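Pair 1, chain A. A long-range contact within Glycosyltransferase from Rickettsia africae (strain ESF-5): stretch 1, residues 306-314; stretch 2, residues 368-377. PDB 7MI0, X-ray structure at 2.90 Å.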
# COMPACT_ATOMS: atom_id res chain seq x y z
N ILE A 306 -5.43 -6.13 3.11
CA ILE A 306 -6.72 -6.07 3.78
C ILE A 306 -7.77 -5.49 2.85
O ILE A 306 -8.83 -6.09 2.63
CB ILE A 306 -6.62 -5.25 5.08
CG1 ILE A 306 -5.70 -5.95 6.08
CG2 ILE A 306 -8.00 -5.03 5.66
CD1 ILE A 306 -5.88 -7.45 6.08
N ILE A 307 -7.49 -4.32 2.29
CA ILE A 307 -8.42 -3.70 1.35
C ILE A 307 -8.64 -4.60 0.14
O ILE A 307 -9.77 -4.75 -0.34
CB ILE A 307 -7.91 -2.30 0.96
CG1 ILE A 307 -7.36 -1.57 2.18
CG2 ILE A 307 -9.03 -1.46 0.41
CD1 ILE A 307 -6.87 -0.17 1.87
N GLU A 308 -7.57 -5.21 -0.36
CA GLU A 308 -7.71 -6.11 -1.51
C GLU A 308 -8.59 -7.30 -1.17
O GLU A 308 -9.42 -7.72 -1.98
CB GLU A 308 -6.34 -6.58 -1.99
CG GLU A 308 -5.62 -5.60 -2.89
CD GLU A 308 -4.23 -6.07 -3.27
OE1 GLU A 308 -3.81 -7.14 -2.80
OE2 GLU A 308 -3.57 -5.35 -4.05
N GLY A 309 -8.41 -7.86 0.03
CA GLY A 309 -9.25 -8.98 0.43
C GLY A 309 -10.70 -8.58 0.64
O GLY A 309 -11.62 -9.33 0.29
N GLN A 310 -10.93 -7.40 1.22
CA GLN A 310 -12.30 -6.92 1.38
C GLN A 310 -12.96 -6.70 0.03
O GLN A 310 -14.15 -6.98 -0.14
CB GLN A 310 -12.30 -5.63 2.19
CG GLN A 310 -12.12 -5.82 3.67
CD GLN A 310 -12.06 -4.50 4.41
OE1 GLN A 310 -11.23 -3.64 4.10
NE2 GLN A 310 -12.95 -4.32 5.38
N ALA A 311 -12.20 -6.21 -0.96
CA ALA A 311 -12.76 -6.03 -2.29
C ALA A 311 -13.21 -7.36 -2.89
O ALA A 311 -14.17 -7.39 -3.68
CB ALA A 311 -11.73 -5.36 -3.20
N MET A 312 -12.56 -8.46 -2.53
CA MET A 312 -12.86 -9.76 -3.10
C MET A 312 -13.92 -10.52 -2.31
O MET A 312 -14.10 -11.72 -2.56
CB MET A 312 -11.58 -10.58 -3.21
CG MET A 312 -10.57 -10.02 -4.20
SD MET A 312 -11.20 -9.84 -5.88
CE MET A 312 -11.56 -11.54 -6.31
N LYS A 313 -14.61 -9.86 -1.38
CA LYS A 313 -15.72 -10.45 -0.62
C LYS A 313 -15.25 -11.63 0.23
O LYS A 313 -15.89 -12.68 0.28
CB LYS A 313 -16.87 -10.88 -1.55
CG LYS A 313 -17.63 -9.75 -2.23
CD LYS A 313 -18.73 -10.27 -3.16
CE LYS A 313 -19.71 -9.17 -3.56
NZ LYS A 313 -20.81 -9.66 -4.44
N LYS A 314 -14.14 -11.44 0.94
CA LYS A 314 -13.55 -12.47 1.77
C LYS A 314 -13.68 -12.13 3.25
O LYS A 314 -13.92 -10.98 3.63
CB LYS A 314 -12.07 -12.68 1.41
CG LYS A 314 -11.85 -13.04 -0.04
CD LYS A 314 -12.64 -14.29 -0.41
CE LYS A 314 -12.68 -14.48 -1.91
NZ LYS A 314 -13.24 -15.80 -2.31
N ALA A 368 -18.06 -6.17 3.15
CA ALA A 368 -16.65 -5.85 2.99
C ALA A 368 -16.38 -5.21 1.63
O ALA A 368 -15.69 -4.18 1.55
CB ALA A 368 -15.80 -7.11 3.17
N ARG A 369 -16.91 -5.78 0.56
CA ARG A 369 -16.74 -5.14 -0.74
C ARG A 369 -17.52 -3.84 -0.83
O ARG A 369 -17.07 -2.89 -1.49
CB ARG A 369 -17.14 -6.08 -1.87
CG ARG A 369 -16.98 -5.42 -3.24
CD ARG A 369 -17.20 -6.37 -4.39
NE ARG A 369 -17.19 -5.64 -5.65
CZ ARG A 369 -16.10 -5.38 -6.36
NH1 ARG A 369 -14.91 -5.82 -5.97
NH2 ARG A 369 -16.20 -4.67 -7.47
N HIS A 370 -18.67 -3.76 -0.16
CA HIS A 370 -19.43 -2.51 -0.16
C HIS A 370 -18.61 -1.37 0.44
O HIS A 370 -18.57 -0.27 -0.12
CB HIS A 370 -20.74 -2.69 0.61
CG HIS A 370 -21.82 -3.32 -0.20
ND1 HIS A 370 -22.62 -4.33 0.30
CD2 HIS A 370 -22.24 -3.09 -1.46
CE1 HIS A 370 -23.49 -4.70 -0.63
NE2 HIS A 370 -23.28 -3.96 -1.71
N THR A 371 -17.93 -1.62 1.56
CA THR A 371 -17.20 -0.53 2.18
C THR A 371 -16.00 -0.11 1.35
O THR A 371 -15.60 1.06 1.39
CB THR A 371 -16.78 -0.90 3.61
OG1 THR A 371 -16.39 0.28 4.31
CG2 THR A 371 -15.63 -1.89 3.61
N VAL A 372 -15.42 -1.03 0.57
CA VAL A 372 -14.30 -0.66 -0.28
C VAL A 372 -14.77 0.18 -1.45
O VAL A 372 -14.10 1.14 -1.86
CB VAL A 372 -13.54 -1.92 -0.74
CG1 VAL A 372 -12.46 -1.56 -1.74
CG2 VAL A 372 -12.92 -2.62 0.45
N ILE A 373 -15.95 -0.13 -1.99
CA ILE A 373 -16.50 0.66 -3.09
C ILE A 373 -16.91 2.04 -2.62
O ILE A 373 -16.76 3.03 -3.36
CB ILE A 373 -17.67 -0.10 -3.73
CG1 ILE A 373 -17.14 -1.25 -4.57
CG2 ILE A 373 -18.56 0.81 -4.57
CD1 ILE A 373 -18.22 -2.07 -5.16
N ASN A 374 -17.39 2.15 -1.38
CA ASN A 374 -17.90 3.40 -0.85
C ASN A 374 -16.82 4.32 -0.29
O ASN A 374 -17.05 5.53 -0.20
CB ASN A 374 -18.94 3.12 0.24
CG ASN A 374 -20.29 2.73 -0.32
OD1 ASN A 374 -20.45 1.65 -0.89
ND2 ASN A 374 -21.28 3.60 -0.14
N ASN A 375 -15.67 3.77 0.12
CA ASN A 375 -14.69 4.53 0.89
C ASN A 375 -13.24 4.29 0.52
O ASN A 375 -12.41 5.14 0.84
CB ASN A 375 -14.85 4.24 2.39
CG ASN A 375 -16.30 4.27 2.85
OD1 ASN A 375 -16.85 3.23 3.23
ND2 ASN A 375 -16.91 5.44 2.81
N PHE A 376 -12.89 3.16 -0.11
CA PHE A 376 -11.49 2.82 -0.32
C PHE A 376 -11.22 2.34 -1.74
O PHE A 376 -10.36 1.49 -1.96
CB PHE A 376 -11.04 1.77 0.70
CG PHE A 376 -11.36 2.13 2.11
CD1 PHE A 376 -10.72 3.20 2.72
CD2 PHE A 376 -12.30 1.42 2.84
CE1 PHE A 376 -11.01 3.55 4.03
CE2 PHE A 376 -12.60 1.76 4.15
CZ PHE A 376 -11.95 2.83 4.75
N SER A 377 -11.94 2.89 -2.71
CA SER A 377 -11.67 2.60 -4.11
C SER A 377 -10.49 3.42 -4.62
O SER A 377 -10.23 4.53 -4.15
CB SER A 377 -12.89 2.92 -4.96
OG SER A 377 -13.16 4.31 -4.89

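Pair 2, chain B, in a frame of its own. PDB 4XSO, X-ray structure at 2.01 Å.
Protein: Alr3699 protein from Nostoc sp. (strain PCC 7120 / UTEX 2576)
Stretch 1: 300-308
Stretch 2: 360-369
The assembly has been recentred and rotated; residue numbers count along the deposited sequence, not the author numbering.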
# COMPACT_ATOMS: atom_id res chain seq x y z
N ILE B 300 1.16 -1.85 -37.53
CA ILE B 300 2.14 -1.34 -38.45
C ILE B 300 3.20 -2.46 -38.58
O ILE B 300 3.52 -2.87 -39.65
CB ILE B 300 2.78 -0.07 -37.92
CG1 ILE B 300 1.73 1.06 -37.81
CG2 ILE B 300 3.95 0.35 -38.80
CD1 ILE B 300 2.28 2.30 -37.08
N VAL B 301 3.75 -2.92 -37.49
CA VAL B 301 4.69 -4.08 -37.57
C VAL B 301 4.10 -5.31 -38.24
O VAL B 301 4.76 -5.97 -39.02
CB VAL B 301 5.26 -4.44 -36.20
CG1 VAL B 301 6.21 -5.67 -36.30
CG2 VAL B 301 6.01 -3.27 -35.65
N GLU B 302 2.84 -5.61 -37.98
CA GLU B 302 2.22 -6.79 -38.58
C GLU B 302 2.14 -6.67 -40.08
O GLU B 302 2.46 -7.60 -40.79
CB GLU B 302 0.86 -7.07 -37.96
CG GLU B 302 1.10 -7.59 -36.56
CD GLU B 302 -0.16 -7.88 -35.79
OE1 GLU B 302 -1.03 -6.99 -35.74
OE2 GLU B 302 -0.22 -8.98 -35.19
N ALA B 303 1.80 -5.48 -40.53
CA ALA B 303 1.69 -5.21 -41.96
C ALA B 303 3.04 -5.38 -42.66
O ALA B 303 3.13 -5.96 -43.75
CB ALA B 303 1.14 -3.80 -42.13
N MET B 304 4.08 -4.91 -41.99
CA MET B 304 5.45 -4.97 -42.49
C MET B 304 5.87 -6.45 -42.59
O MET B 304 6.41 -6.90 -43.60
CB MET B 304 6.38 -4.17 -41.57
CG MET B 304 6.15 -2.65 -41.57
SD MET B 304 7.20 -1.72 -40.40
CE MET B 304 8.33 -1.30 -41.62
N LEU B 305 5.61 -7.21 -41.56
CA LEU B 305 5.97 -8.64 -41.56
C LEU B 305 5.18 -9.36 -42.60
O LEU B 305 5.62 -10.43 -43.07
CB LEU B 305 5.68 -9.24 -40.18
CG LEU B 305 6.64 -8.85 -39.08
CD1 LEU B 305 6.06 -9.23 -37.73
CD2 LEU B 305 7.96 -9.50 -39.30
N CYS B 306 4.00 -8.83 -42.98
CA CYS B 306 3.25 -9.48 -44.04
C CYS B 306 3.82 -9.07 -45.38
O CYS B 306 3.31 -9.42 -46.43
CB CYS B 306 1.76 -9.15 -44.04
SG CYS B 306 0.81 -9.72 -42.66
N GLY B 307 4.87 -8.27 -45.37
CA GLY B 307 5.39 -7.84 -46.63
C GLY B 307 4.47 -6.88 -47.37
O GLY B 307 4.44 -6.92 -48.55
N LYS B 308 3.77 -6.00 -46.68
CA LYS B 308 2.85 -5.07 -47.35
C LYS B 308 3.31 -3.62 -47.25
O LYS B 308 3.97 -3.22 -46.30
CB LYS B 308 1.47 -5.17 -46.70
CG LYS B 308 0.77 -6.50 -47.02
CD LYS B 308 0.70 -6.55 -48.55
CE LYS B 308 -0.24 -7.53 -49.11
NZ LYS B 308 -0.11 -7.44 -50.57
N ALA B 360 10.29 -3.66 -46.06
CA ALA B 360 9.56 -3.74 -44.81
C ALA B 360 9.59 -5.12 -44.14
O ALA B 360 9.88 -5.25 -42.96
CB ALA B 360 8.13 -3.26 -45.02
N GLN B 361 9.32 -6.17 -44.90
CA GLN B 361 9.38 -7.52 -44.36
C GLN B 361 10.75 -7.80 -43.79
O GLN B 361 10.85 -8.37 -42.71
CB GLN B 361 8.96 -8.59 -45.40
CG GLN B 361 8.73 -9.94 -44.76
CD GLN B 361 8.03 -10.92 -45.71
OE1 GLN B 361 8.60 -11.29 -46.71
NE2 GLN B 361 6.75 -11.27 -45.42
N ALA B 362 11.80 -7.41 -44.53
CA ALA B 362 13.20 -7.69 -44.15
C ALA B 362 13.55 -6.96 -42.87
O ALA B 362 14.11 -7.57 -41.97
CB ALA B 362 14.19 -7.26 -45.24
N ILE B 363 13.26 -5.63 -42.80
CA ILE B 363 13.62 -4.90 -41.64
C ILE B 363 12.78 -5.32 -40.42
O ILE B 363 13.32 -5.42 -39.31
CB ILE B 363 13.63 -3.34 -41.90
CG1 ILE B 363 14.14 -2.58 -40.65
CG2 ILE B 363 12.29 -2.77 -42.24
CD1 ILE B 363 15.60 -2.82 -40.41
N ALA B 364 11.49 -5.58 -40.58
CA ALA B 364 10.66 -5.92 -39.42
C ALA B 364 11.06 -7.33 -38.86
O ALA B 364 10.99 -7.63 -37.65
CB ALA B 364 9.19 -5.90 -39.82
N SER B 365 11.44 -8.22 -39.77
CA SER B 365 11.87 -9.55 -39.36
C SER B 365 13.13 -9.43 -38.48
O SER B 365 13.32 -10.17 -37.52
CB SER B 365 12.14 -10.41 -40.62
OG SER B 365 10.90 -10.62 -41.27
N GLN B 366 14.00 -8.51 -38.86
CA GLN B 366 15.21 -8.27 -38.09
C GLN B 366 14.92 -7.66 -36.70
O GLN B 366 15.47 -8.13 -35.69
CB GLN B 366 16.23 -7.50 -38.94
CG GLN B 366 17.45 -6.98 -38.20
CD GLN B 366 18.14 -5.83 -38.94
OE1 GLN B 366 18.50 -5.96 -40.11
NE2 GLN B 366 18.29 -4.68 -38.27
N ARG B 367 14.12 -6.59 -36.64
CA ARG B 367 13.90 -5.84 -35.38
C ARG B 367 12.88 -6.39 -34.40
O ARG B 367 12.98 -6.13 -33.25
CB ARG B 367 13.43 -4.41 -35.80
CG ARG B 367 14.43 -3.70 -36.72
CD ARG B 367 13.93 -2.28 -37.16
NE ARG B 367 13.83 -1.42 -35.98
CZ ARG B 367 13.16 -0.27 -35.91
NH1 ARG B 367 12.52 0.23 -36.95
NH2 ARG B 367 13.13 0.39 -34.75
N PHE B 368 11.83 -7.07 -34.87
CA PHE B 368 10.68 -7.40 -34.05
C PHE B 368 10.42 -8.93 -33.94
O PHE B 368 9.36 -9.36 -33.48
CB PHE B 368 9.47 -6.69 -34.60
CG PHE B 368 9.72 -5.23 -34.80
CD1 PHE B 368 10.02 -4.42 -33.72
CD2 PHE B 368 9.71 -4.69 -36.06
CE1 PHE B 368 10.24 -3.04 -33.95
CE2 PHE B 368 9.97 -3.32 -36.30
CZ PHE B 368 10.22 -2.51 -35.26
N ASP B 369 11.41 -9.72 -34.34
CA ASP B 369 11.31 -11.19 -34.16
C ASP B 369 11.21 -11.52 -32.68
O ASP B 369 12.05 -11.11 -31.89
CB ASP B 369 12.50 -11.84 -34.84
CG ASP B 369 12.43 -13.37 -34.86
OD1 ASP B 369 11.61 -13.98 -34.14
OD2 ASP B 369 13.22 -13.94 -35.66

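The sharpest difference between the two pairs lies where the bulk sits at the centre of the helix contact. In pair 1 the larger side chain comes from the second helix: Val A372 points toward the first helix and meets Ala A311, with Ala A311 CB 4.1 Å from Val A372 CG1. In pair 2 the sizes are exchanged. Leu B305 matches Ala A311 and Ala B364 matches Val A372, and the leucine, although its CA-to-CB bond points away, brings its end back so that Leu B305 CD2 lies 3.8 Å from Ala B364 CB. In both pairs a small residue meets a larger one, but on exchanged helices.

This exchange takes place on nearly the same backbone. Fourteen central residues superpose with an RMSD of 0.5 Å, the helix axes approach to 8.0 Å in each pair, and the angles between their directions are 116° and 120°. Ala A368 and Ala B360 coincide, both pointing toward the first helix, and their small side chains accompany a close backbone approach: the CA atoms of Gln A310 and Ala A368 are 4.8 Å apart, those of Met B304 and Ala B360 4.9 Å.

Next to this alanine, different side chains reach the same acceptor, a carbonyl in the last turn of the first helix. Arg A369 extends with chi1 to chi3 all t, and its NH1 donates to Ala A311 O at 2.9 Å, the carbonyl lying at the edge of the guanidinium near its plane. The shorter Gln B361 donates from NE2 to Leu B305 O at 2.7 Å, almost linearly. The side chain at another matched position, just past the first helix, differs too. Lys A313 and Gly B307 both adopt positive phi, which favours glycine, yet pair 1 has a lysine there, its CG 3.7 Å from Arg A369 CB. In pair 2 the glycine belongs to a Schellman motif; a CB on Gly B307 would be only 3.2 Å from Gln B361 NE2.

Gln A310 and Met B304 show how chemically unlike residues can occupy one space, their side-chain centres falling 0.3 Å apart. Gln A310 CB packs 3.5 Å from Val A372 CG2, and Met B304 CB 3.7 Å from Ala B364 CB.

At the far end, phenylalanines match but are used differently. Ile A307 CG2 touches Phe A376 CB at 3.8 Å, while Val B301 CG2 sits over the ring face of Phe B368, 4.1 Å from its centroid. The pairs illustrate how one helix arrangement can be packed by different side chains, with bulk supplied by either helix.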